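Local coordinates for protein PAN2-PAN3 deadenylation complex catalytic subunit pan2 (Neurospora crassa, PDB 4CZW) that probably serves as the catalytic subunit of a cytoplasmic deadenylase complex, shortening the poly(A) tails of mRNA exonucleolytically to 5'-AMP with divalent metal ions, at residues Y149-E160 with P169-L179; V441-I449 with T601-Q609. All blocks are in the same frame, centred on the assembly; numbering follows the deposited sequence.

The two contacts illustrate how one chain can divide its labour between a scaffold and an enzyme. Contact 1 belongs to the ubiquitin-protease-like domain, predicted to be catalytically inactive and to act as a structural scaffold; contact 2 belongs to the exonuclease domain that follows it in sequence. Their centres lie 39 Å apart and their nearest atoms about 20 Å, so neither touches the other. Contact 1 lies near, but does not form, a zinc site: the side chain of Tyr149 comes to about 8 Å from a zinc ion held by His70, Cys75, Cys80 and Cys83. Contact 2 itself carries Asp445, Glu447 and Asp607, three of the four catalytic metal ligands inferred by similarity.

Contact 1 of 2, residues Y149-E160 with P169-L179; sequences YKGTPPISTELE and PPNPLDLVKRL
Tyr149 lies against the first turn of the helix that begins at Pro172, and its side chain can be followed outward from the backbone. With CG anti to the backbone N, chi1 -178° carries the ring from CB toward Pro172 and Val176. Tyr149 CD2 meets Val176 CB at 3.7 Å, and its CE2 reaches Pro172 CA at 4.0 Å, with Pro172 O at the ring edge, in its plane. At the tip, Tyr149 OH comes within 3.6 Å of Leu175 CD2. Leu175 CD2 also packs on Thr157 CG2 (3.7 Å), while Leu175 CD1 lies 3.5 Å from Glu160 CB, so the leucine is wedged between tyrosine, threonine and the aliphatic part of the glutamate. Farther out, Lys150 bends at chi3 and lays CE over Val176 CG1 (3.7 Å), and the rings of Pro154 and Pro172 meet through CD and CG. No hydrogen bond joins the segments; Asn171 OD1 N-caps the helix, accepting from Asp174 N. In the ubiquitin-protease-like domain, predicted inactive, this mainly apolar contact packs short helices 158-163 and 172-180 together. Ile155 and Glu160 touch helix 61-71, and a backbone hydrogen bond links Leu179 with Val266 of strand 266-270.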
loop_
_atom_site.group_PDB
_atom_site.type_symbol
_atom_site.label_atom_id
_atom_site.label_comp_id
_atom_site.label_asym_id
_atom_site.label_seq_id
_atom_site.Cartn_x
_atom_site.Cartn_y
_atom_site.Cartn_z
ATOM N N TYR A 149 -10.325 -10.146 -3.766
ATOM C CA TYR A 149 -9.795 -11.291 -3.037
ATOM C C TYR A 149 -10.426 -12.601 -3.496
ATOM O O TYR A 149 -9.772 -13.643 -3.506
ATOM C CB TYR A 149 -10.012 -11.100 -1.535
ATOM C CG TYR A 149 -9.452 -12.210 -0.674
ATOM C CD1 TYR A 149 -8.118 -12.208 -0.286
ATOM C CD2 TYR A 149 -10.259 -13.255 -0.242
ATOM C CE1 TYR A 149 -7.603 -13.220 0.504
ATOM C CE2 TYR A 149 -9.753 -14.269 0.548
ATOM C CZ TYR A 149 -8.425 -14.247 0.918
ATOM O OH TYR A 149 -7.917 -15.256 1.706
ATOM N N LYS A 150 -11.697 -12.542 -3.878
ATOM C CA LYS A 150 -12.431 -13.738 -4.276
ATOM C C LYS A 150 -12.346 -13.987 -5.780
ATOM O O LYS A 150 -12.841 -14.999 -6.275
ATOM C CB LYS A 150 -13.895 -13.630 -3.846
ATOM C CG LYS A 150 -14.631 -12.443 -4.446
ATOM C CD LYS A 150 -16.040 -12.327 -3.889
ATOM C CE LYS A 150 -16.023 -12.150 -2.379
ATOM N NZ LYS A 150 -17.396 -12.008 -1.819
ATOM N N GLY A 151 -11.718 -13.062 -6.500
ATOM C CA GLY A 151 -11.563 -13.191 -7.937
ATOM C C GLY A 151 -10.709 -14.386 -8.316
ATOM O O GLY A 151 -11.031 -15.125 -9.246
ATOM N N THR A 152 -9.615 -14.572 -7.585
ATOM C CA THR A 152 -8.729 -15.710 -7.792
ATOM C C THR A 152 -8.277 -16.262 -6.443
ATOM O O THR A 152 -8.022 -15.497 -5.512
ATOM C CB THR A 152 -7.501 -15.328 -8.649
ATOM O OG1 THR A 152 -6.569 -16.416 -8.673
ATOM C CG2 THR A 152 -6.815 -14.092 -8.086
ATOM N N PRO A 153 -8.198 -17.599 -6.325
ATOM C CA PRO A 153 -7.805 -18.255 -5.072
ATOM C C PRO A 153 -6.457 -17.770 -4.544
ATOM O O PRO A 153 -5.459 -17.849 -5.258
ATOM C CB PRO A 153 -7.730 -19.734 -5.461
ATOM C CG PRO A 153 -8.664 -19.865 -6.609
ATOM C CD PRO A 153 -8.548 -18.576 -7.371
ATOM N N PRO A 154 -6.434 -17.268 -3.300
ATOM C CA PRO A 154 -5.195 -16.792 -2.675
ATOM C C PRO A 154 -4.190 -17.922 -2.477
ATOM O O PRO A 154 -4.579 -19.090 -2.463
ATOM C CB PRO A 154 -5.671 -16.235 -1.330
ATOM C CG PRO A 154 -6.943 -16.956 -1.053
ATOM C CD PRO A 154 -7.588 -17.157 -2.392
ATOM N N ILE A 155 -2.918 -17.568 -2.329
ATOM C CA ILE A 155 -1.856 -18.554 -2.165
ATOM C C ILE A 155 -2.076 -19.410 -0.921
ATOM O O ILE A 155 -1.866 -20.623 -0.945
ATOM C CB ILE A 155 -0.471 -17.880 -2.081
ATOM C CG1 ILE A 155 -0.196 -17.070 -3.349
ATOM C CG2 ILE A 155 0.622 -18.916 -1.874
ATOM C CD1 ILE A 155 -0.140 -17.909 -4.607
ATOM N N SER A 156 -2.516 -18.777 0.162
ATOM C CA SER A 156 -2.720 -19.493 1.414
ATOM C C SER A 156 -3.755 -18.827 2.316
ATOM O O SER A 156 -3.743 -17.611 2.510
ATOM C CB SER A 156 -1.395 -19.624 2.165
ATOM O OG SER A 156 -1.567 -20.323 3.385
ATOM N N THR A 157 -4.653 -19.641 2.860
ATOM C CA THR A 157 -5.608 -19.186 3.860
ATOM C C THR A 157 -5.304 -19.872 5.185
ATOM O O THR A 157 -6.182 -20.038 6.031
ATOM C CB THR A 157 -7.062 -19.483 3.447
ATOM O OG1 THR A 157 -7.250 -20.899 3.327
ATOM C CG2 THR A 157 -7.385 -18.819 2.117
ATOM N N GLU A 158 -4.045 -20.269 5.352
ATOM C CA GLU A 158 -3.614 -21.034 6.515
ATOM C C GLU A 158 -3.651 -20.208 7.797
ATOM O O GLU A 158 -3.966 -20.726 8.869
ATOM C CB GLU A 158 -2.202 -21.584 6.289
ATOM C CG GLU A 158 -1.724 -22.545 7.364
ATOM C CD GLU A 158 -2.497 -23.850 7.368
ATOM O OE1 GLU A 158 -3.076 -24.208 6.320
ATOM O OE2 GLU A 158 -2.527 -24.520 8.422
ATOM N N LEU A 159 -3.322 -18.924 7.683
ATOM C CA LEU A 159 -3.335 -18.022 8.829
ATOM C C LEU A 159 -4.747 -17.890 9.385
ATOM O O LEU A 159 -4.969 -18.029 10.587
ATOM C CB LEU A 159 -2.785 -16.646 8.436
ATOM C CG LEU A 159 -2.487 -15.607 9.525
ATOM C CD1 LEU A 159 -1.441 -14.633 9.022
ATOM C CD2 LEU A 159 -3.731 -14.840 9.952
ATOM N N GLU A 160 -5.696 -17.617 8.496
ATOM C CA GLU A 160 -7.083 -17.410 8.891
ATOM C C GLU A 160 -7.714 -18.695 9.419
ATOM O O GLU A 160 -8.532 -18.661 10.339
ATOM C CB GLU A 160 -7.896 -16.874 7.713
ATOM C CG GLU A 160 -7.408 -15.544 7.150
ATOM C CD GLU A 160 -6.297 -15.703 6.127
ATOM O OE1 GLU A 160 -5.646 -16.769 6.107
ATOM O OE2 GLU A 160 -6.076 -14.761 5.337
ATOM N N PRO A 169 -9.642 -26.164 5.260
ATOM C CA PRO A 169 -9.351 -24.838 4.701
ATOM C C PRO A 169 -10.604 -24.147 4.169
ATOM O O PRO A 169 -11.327 -24.731 3.360
ATOM C CB PRO A 169 -8.365 -25.140 3.566
ATOM C CG PRO A 169 -8.596 -26.575 3.229
ATOM C CD PRO A 169 -8.945 -27.234 4.526
ATOM N N PRO A 170 -10.859 -22.911 4.622
ATOM C CA PRO A 170 -12.049 -22.150 4.228
ATOM C C PRO A 170 -11.969 -21.632 2.797
ATOM O O PRO A 170 -10.872 -21.450 2.268
ATOM C CB PRO A 170 -12.060 -20.988 5.223
ATOM C CG PRO A 170 -10.622 -20.781 5.551
ATOM C CD PRO A 170 -10.007 -22.155 5.556
ATOM N N ASN A 171 -13.123 -21.399 2.180
ATOM C CA ASN A 171 -13.171 -20.820 0.844
ATOM C C ASN A 171 -13.171 -19.295 0.927
ATOM O O ASN A 171 -13.713 -18.727 1.876
ATOM C CB ASN A 171 -14.401 -21.322 0.083
ATOM C CG ASN A 171 -15.699 -20.800 0.661
ATOM O OD1 ASN A 171 -16.203 -19.757 0.242
ATOM N ND2 ASN A 171 -16.250 -21.524 1.627
ATOM N N PRO A 172 -12.549 -18.630 -0.064
ATOM C CA PRO A 172 -12.371 -17.172 -0.096
ATOM C C PRO A 172 -13.636 -16.358 0.185
ATOM O O PRO A 172 -13.553 -15.349 0.884
ATOM C CB PRO A 172 -11.885 -16.920 -1.524
ATOM C CG PRO A 172 -11.145 -18.156 -1.873
ATOM C CD PRO A 172 -11.897 -19.282 -1.214
ATOM N N LEU A 173 -14.778 -16.789 -0.345
ATOM C CA LEU A 173 -16.022 -16.037 -0.193
ATOM C C LEU A 173 -16.434 -15.923 1.272
ATOM O O LEU A 173 -16.757 -14.837 1.753
ATOM C CB LEU A 173 -17.145 -16.686 -1.011
ATOM C CG LEU A 173 -18.421 -15.869 -1.239
ATOM C CD1 LEU A 173 -19.019 -16.197 -2.598
ATOM C CD2 LEU A 173 -19.450 -16.112 -0.141
ATOM N N ASP A 174 -16.421 -17.050 1.977
ATOM C CA ASP A 174 -16.788 -17.068 3.389
ATOM C C ASP A 174 -15.728 -16.378 4.238
ATOM O O ASP A 174 -16.039 -15.751 5.252
ATOM C CB ASP A 174 -16.987 -18.506 3.875
ATOM C CG ASP A 174 -17.997 -19.268 3.043
ATOM O OD1 ASP A 174 -18.869 -18.624 2.423
ATOM O OD2 ASP A 174 -17.918 -20.515 3.009
ATOM N N LEU A 175 -14.475 -16.495 3.813
ATOM C CA LEU A 175 -13.355 -15.975 4.585
ATOM C C LEU A 175 -13.299 -14.451 4.569
ATOM O O LEU A 175 -13.210 -13.818 5.620
ATOM C CB LEU A 175 -12.038 -16.547 4.062
ATOM C CG LEU A 175 -10.844 -16.270 4.971
ATOM C CD1 LEU A 175 -11.142 -16.792 6.366
ATOM C CD2 LEU A 175 -9.577 -16.895 4.414
ATOM N N VAL A 176 -13.353 -13.868 3.374
ATOM C CA VAL A 176 -13.269 -12.419 3.227
ATOM C C VAL A 176 -14.481 -11.740 3.867
ATOM O O VAL A 176 -14.421 -10.573 4.257
ATOM C CB VAL A 176 -13.156 -12.006 1.738
ATOM C CG1 VAL A 176 -14.464 -12.262 1.001
ATOM C CG2 VAL A 176 -12.742 -10.546 1.611
ATOM N N LYS A 177 -15.573 -12.486 3.991
ATOM C CA LYS A 177 -16.786 -11.975 4.615
ATOM C C LYS A 177 -16.617 -11.902 6.129
ATOM O O LYS A 177 -17.038 -10.938 6.766
ATOM C CB LYS A 177 -17.983 -12.854 4.250
ATOM C CG LYS A 177 -19.324 -12.311 4.705
ATOM C CD LYS A 177 -20.465 -13.164 4.173
ATOM C CE LYS A 177 -21.814 -12.612 4.598
ATOM N NZ LYS A 177 -21.956 -12.584 6.079
ATOM N N ARG A 178 -15.987 -12.924 6.696
ATOM C CA ARG A 178 -15.744 -12.977 8.134
ATOM C C ARG A 178 -14.666 -11.974 8.542
ATOM O O ARG A 178 -14.591 -11.561 9.701
ATOM C CB ARG A 178 -15.343 -14.397 8.549
ATOM C CG ARG A 178 -15.214 -14.607 10.051
ATOM C CD ARG A 178 -14.988 -16.073 10.387
ATOM N NE ARG A 178 -14.841 -16.289 11.823
ATOM C CZ ARG A 178 -14.757 -17.487 12.393
ATOM N NH1 ARG A 178 -14.809 -18.584 11.650
ATOM N NH2 ARG A 178 -14.623 -17.589 13.708
ATOM N N LEU A 179 -13.843 -11.575 7.578
ATOM C CA LEU A 179 -12.724 -10.678 7.842
ATOM C C LEU A 179 -13.113 -9.201 7.802
ATOM O O LEU A 179 -12.625 -8.407 8.606
ATOM C CB LEU A 179 -11.597 -10.938 6.838
ATOM C CG LEU A 179 -10.798 -12.230 7.024
ATOM C CD1 LEU A 179 -10.000 -12.553 5.772
ATOM C CD2 LEU A 179 -9.879 -12.119 8.230
#

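Contact 2 of 2, residues V441-I449 with T601-Q609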
loop_
_atom_site.group_PDB
_atom_site.type_symbol
_atom_site.label_atom_id
_atom_site.label_comp_id
_atom_site.label_asym_id
_atom_site.label_seq_id
_atom_site.Cartn_x
_atom_site.Cartn_y
_atom_site.Cartn_z
ATOM N N VAL A 441 21.474 -13.547 -11.243
ATOM C CA VAL A 441 21.756 -12.134 -11.465
ATOM C C VAL A 441 21.103 -11.666 -12.761
ATOM O O VAL A 441 21.250 -12.305 -13.802
ATOM C CB VAL A 441 23.273 -11.858 -11.527
ATOM C CG1 VAL A 441 23.536 -10.391 -11.836
ATOM C CG2 VAL A 441 23.944 -12.266 -10.223
ATOM N N ILE A 442 20.376 -10.554 -12.695
ATOM C CA ILE A 442 19.716 -10.011 -13.876
ATOM C C ILE A 442 20.086 -8.546 -14.101
ATOM O O ILE A 442 20.167 -7.761 -13.156
ATOM C CB ILE A 442 18.180 -10.143 -13.776
ATOM C CG1 ILE A 442 17.664 -9.506 -12.484
ATOM C CG2 ILE A 442 17.764 -11.606 -13.838
ATOM C CD1 ILE A 442 16.165 -9.601 -12.316
ATOM N N ALA A 443 20.320 -8.189 -15.360
ATOM C CA ALA A 443 20.632 -6.812 -15.725
ATOM C C ALA A 443 19.370 -6.091 -16.185
ATOM O O ALA A 443 18.630 -6.600 -17.026
ATOM C CB ALA A 443 21.697 -6.773 -16.809
ATOM N N ILE A 444 19.128 -4.904 -15.637
ATOM C CA ILE A 444 17.887 -4.187 -15.910
ATOM C C ILE A 444 18.111 -2.698 -16.191
ATOM O O ILE A 444 18.949 -2.052 -15.559
ATOM C CB ILE A 444 16.891 -4.349 -14.732
ATOM C CG1 ILE A 444 15.568 -3.637 -15.028
ATOM C CG2 ILE A 444 17.504 -3.852 -13.427
ATOM C CD1 ILE A 444 14.538 -3.777 -13.931
ATOM N N ASP A 445 17.367 -2.172 -17.159
ATOM C CA ASP A 445 17.359 -0.743 -17.453
ATOM C C ASP A 445 16.000 -0.338 -18.019
ATOM O O ASP A 445 15.323 -1.146 -18.655
ATOM C CB ASP A 445 18.476 -0.380 -18.434
ATOM C CG ASP A 445 18.573 1.114 -18.676
ATOM O OD1 ASP A 445 18.443 1.884 -17.702
ATOM O OD2 ASP A 445 18.769 1.519 -19.841
ATOM N N THR A 446 15.599 0.908 -17.784
ATOM C CA THR A 446 14.290 1.379 -18.230
ATOM C C THR A 446 14.376 2.683 -19.020
ATOM O O THR A 446 15.421 3.330 -19.061
ATOM C CB THR A 446 13.333 1.593 -17.038
ATOM O OG1 THR A 446 13.827 2.652 -16.208
ATOM C CG2 THR A 446 13.203 0.320 -16.212
ATOM N N GLU A 447 13.265 3.055 -19.650
ATOM C CA GLU A 447 13.166 4.319 -20.375
ATOM C C GLU A 447 11.979 5.130 -19.861
ATOM O O GLU A 447 10.931 4.570 -19.541
ATOM C CB GLU A 447 13.033 4.074 -21.880
ATOM C CG GLU A 447 14.157 3.243 -22.485
ATOM C CD GLU A 447 15.504 3.945 -22.445
ATOM O OE1 GLU A 447 15.534 5.184 -22.289
ATOM O OE2 GLU A 447 16.535 3.253 -22.574
ATOM N N PHE A 448 12.147 6.447 -19.784
ATOM C CA PHE A 448 11.122 7.311 -19.201
ATOM C C PHE A 448 10.386 8.143 -20.245
ATOM O O PHE A 448 10.883 8.364 -21.349
ATOM C CB PHE A 448 11.737 8.257 -18.163
ATOM C CG PHE A 448 12.349 7.562 -16.977
ATOM C CD1 PHE A 448 12.081 6.230 -16.710
ATOM C CD2 PHE A 448 13.188 8.255 -16.119
ATOM C CE1 PHE A 448 12.648 5.599 -15.618
ATOM C CE2 PHE A 448 13.753 7.632 -15.023
ATOM C CZ PHE A 448 13.484 6.302 -14.774
ATOM N N ILE A 449 9.193 8.603 -19.878
ATOM C CA ILE A 449 8.473 9.615 -20.644
ATOM C C ILE A 449 7.899 10.646 -19.678
ATOM O O ILE A 449 7.849 10.411 -18.471
ATOM C CB ILE A 449 7.341 9.008 -21.505
ATOM C CG1 ILE A 449 6.418 8.134 -20.655
ATOM C CG2 ILE A 449 7.916 8.215 -22.669
ATOM C CD1 ILE A 449 5.162 8.842 -20.183
ATOM N N THR A 601 20.273 6.426 -30.522
ATOM C CA THR A 601 19.450 6.771 -29.370
ATOM C C THR A 601 19.499 5.642 -28.346
ATOM O O THR A 601 19.705 4.481 -28.702
ATOM C CB THR A 601 17.991 7.047 -29.772
ATOM O OG1 THR A 601 17.474 5.927 -30.500
ATOM C CG2 THR A 601 17.907 8.292 -30.643
ATOM N N HIS A 602 19.315 5.989 -27.076
ATOM C CA HIS A 602 19.478 5.032 -25.987
ATOM C C HIS A 602 18.515 3.851 -26.077
ATOM O O HIS A 602 17.310 4.026 -26.260
ATOM C CB HIS A 602 19.309 5.736 -24.638
ATOM C CG HIS A 602 20.385 6.734 -24.338
ATOM N ND1 HIS A 602 20.425 7.982 -24.920
ATOM C CD2 HIS A 602 21.463 6.663 -23.523
ATOM C CE1 HIS A 602 21.480 8.640 -24.473
ATOM N NE2 HIS A 602 22.127 7.862 -23.625
ATOM N N ASP A 603 19.066 2.649 -25.954
ATOM C CA ASP A 603 18.276 1.425 -25.925
ATOM C C ASP A 603 18.482 0.723 -24.585
ATOM O O ASP A 603 19.616 0.490 -24.168
ATOM C CB ASP A 603 18.659 0.505 -27.085
ATOM C CG ASP A 603 17.837 -0.768 -27.118
ATOM O OD1 ASP A 603 16.763 -0.771 -27.755
ATOM O OD2 ASP A 603 18.268 -1.767 -26.506
ATOM N N SER A 604 17.382 0.392 -23.916
ATOM C CA SER A 604 17.439 -0.142 -22.559
ATOM C C SER A 604 18.103 -1.517 -22.481
ATOM O O SER A 604 18.687 -1.869 -21.457
ATOM C CB SER A 604 16.033 -0.209 -21.961
ATOM O OG SER A 604 15.153 -0.928 -22.807
ATOM N N ILE A 605 18.012 -2.291 -23.558
ATOM C CA ILE A 605 18.659 -3.599 -23.599
ATOM C C ILE A 605 20.173 -3.437 -23.706
ATOM O O ILE A 605 20.931 -4.111 -23.007
ATOM C CB ILE A 605 18.147 -4.455 -24.776
ATOM C CG1 ILE A 605 16.650 -4.729 -24.626
ATOM C CG2 ILE A 605 18.917 -5.765 -24.862
ATOM C CD1 ILE A 605 16.078 -5.607 -25.718
ATOM N N GLU A 606 20.605 -2.531 -24.579
ATOM C CA GLU A 606 22.026 -2.254 -24.765
ATOM C C GLU A 606 22.661 -1.706 -23.490
ATOM O O GLU A 606 23.735 -2.150 -23.081
ATOM C CB GLU A 606 22.236 -1.265 -25.914
ATOM C CG GLU A 606 21.852 -1.799 -27.284
ATOM C CD GLU A 606 22.126 -0.800 -28.392
ATOM O OE1 GLU A 606 22.584 0.321 -28.082
ATOM O OE2 GLU A 606 21.885 -1.133 -29.570
ATOM N N ASP A 607 21.992 -0.740 -22.867
ATOM C CA ASP A 607 22.488 -0.126 -21.639
ATOM C C ASP A 607 22.551 -1.133 -20.494
ATOM O O ASP A 607 23.389 -1.018 -19.601
ATOM C CB ASP A 607 21.610 1.062 -21.243
ATOM C CG ASP A 607 21.784 2.252 -22.168
ATOM O OD1 ASP A 607 22.275 2.063 -23.301
ATOM O OD2 ASP A 607 21.428 3.378 -21.762
ATOM N N ALA A 608 21.659 -2.118 -20.525
ATOM C CA ALA A 608 21.668 -3.182 -19.528
ATOM C C ALA A 608 22.858 -4.104 -19.760
ATOM O O ALA A 608 23.537 -4.509 -18.816
ATOM C CB ALA A 608 20.367 -3.965 -19.570
ATOM N N GLN A 609 23.100 -4.429 -21.026
ATOM C CA GLN A 609 24.240 -5.253 -21.411
ATOM C C GLN A 609 25.555 -4.543 -21.111
ATOM O O GLN A 609 26.539 -5.176 -20.730
ATOM C CB GLN A 609 24.164 -5.611 -22.896
ATOM C CG GLN A 609 23.028 -6.553 -23.255
ATOM C CD GLN A 609 22.813 -6.658 -24.752
ATOM O OE1 GLN A 609 23.067 -5.710 -25.495
ATOM N NE2 GLN A 609 22.343 -7.815 -25.202
#
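Asp603 and Ser604 bring the start of helix 604-623 up to Glu447 OE2. Asp603 N-caps that helix: its OD2 accepts from Glu606 N through the anti lone pair, with a weak second bond from Ile605 N, while OD1 forms a salt bridge to Arg476. Ser604 then sits against the strand, its CB 3.5 Å from Asp445 O and 3.6 Å from Glu447 OE2; its hydroxyl is hydrogen-bonded to that of Ser478. In this RNase H-like exonuclease domain the helix packs on strand 441-451, which pairs with 471-481 and 545-548; Asp445, Glu447 and Asp607, with Asp554 beside them, probably bind the catalytic metal ions. Asp607 comes one turn on and faces Asp445 OD2. In Asp445, chi1 -175° swings the carboxylate toward the helix, where its plane lies 17° from that of Asp607. The OD2 atoms of Asp445 and Asp607 are 3.8 Å apart, consistent with a shared cation between them, as the metal site inferred by similarity would require. Replacing Asp445 by an alanine would probably leave the metal site short of a ligand, with Asp607 facing a gap. After Asp607, Ala608 packs CB against Ala443 CB at 4.2 Å; the N-to-C directions of strand 441-449 and helix 604-609 differ by 139°.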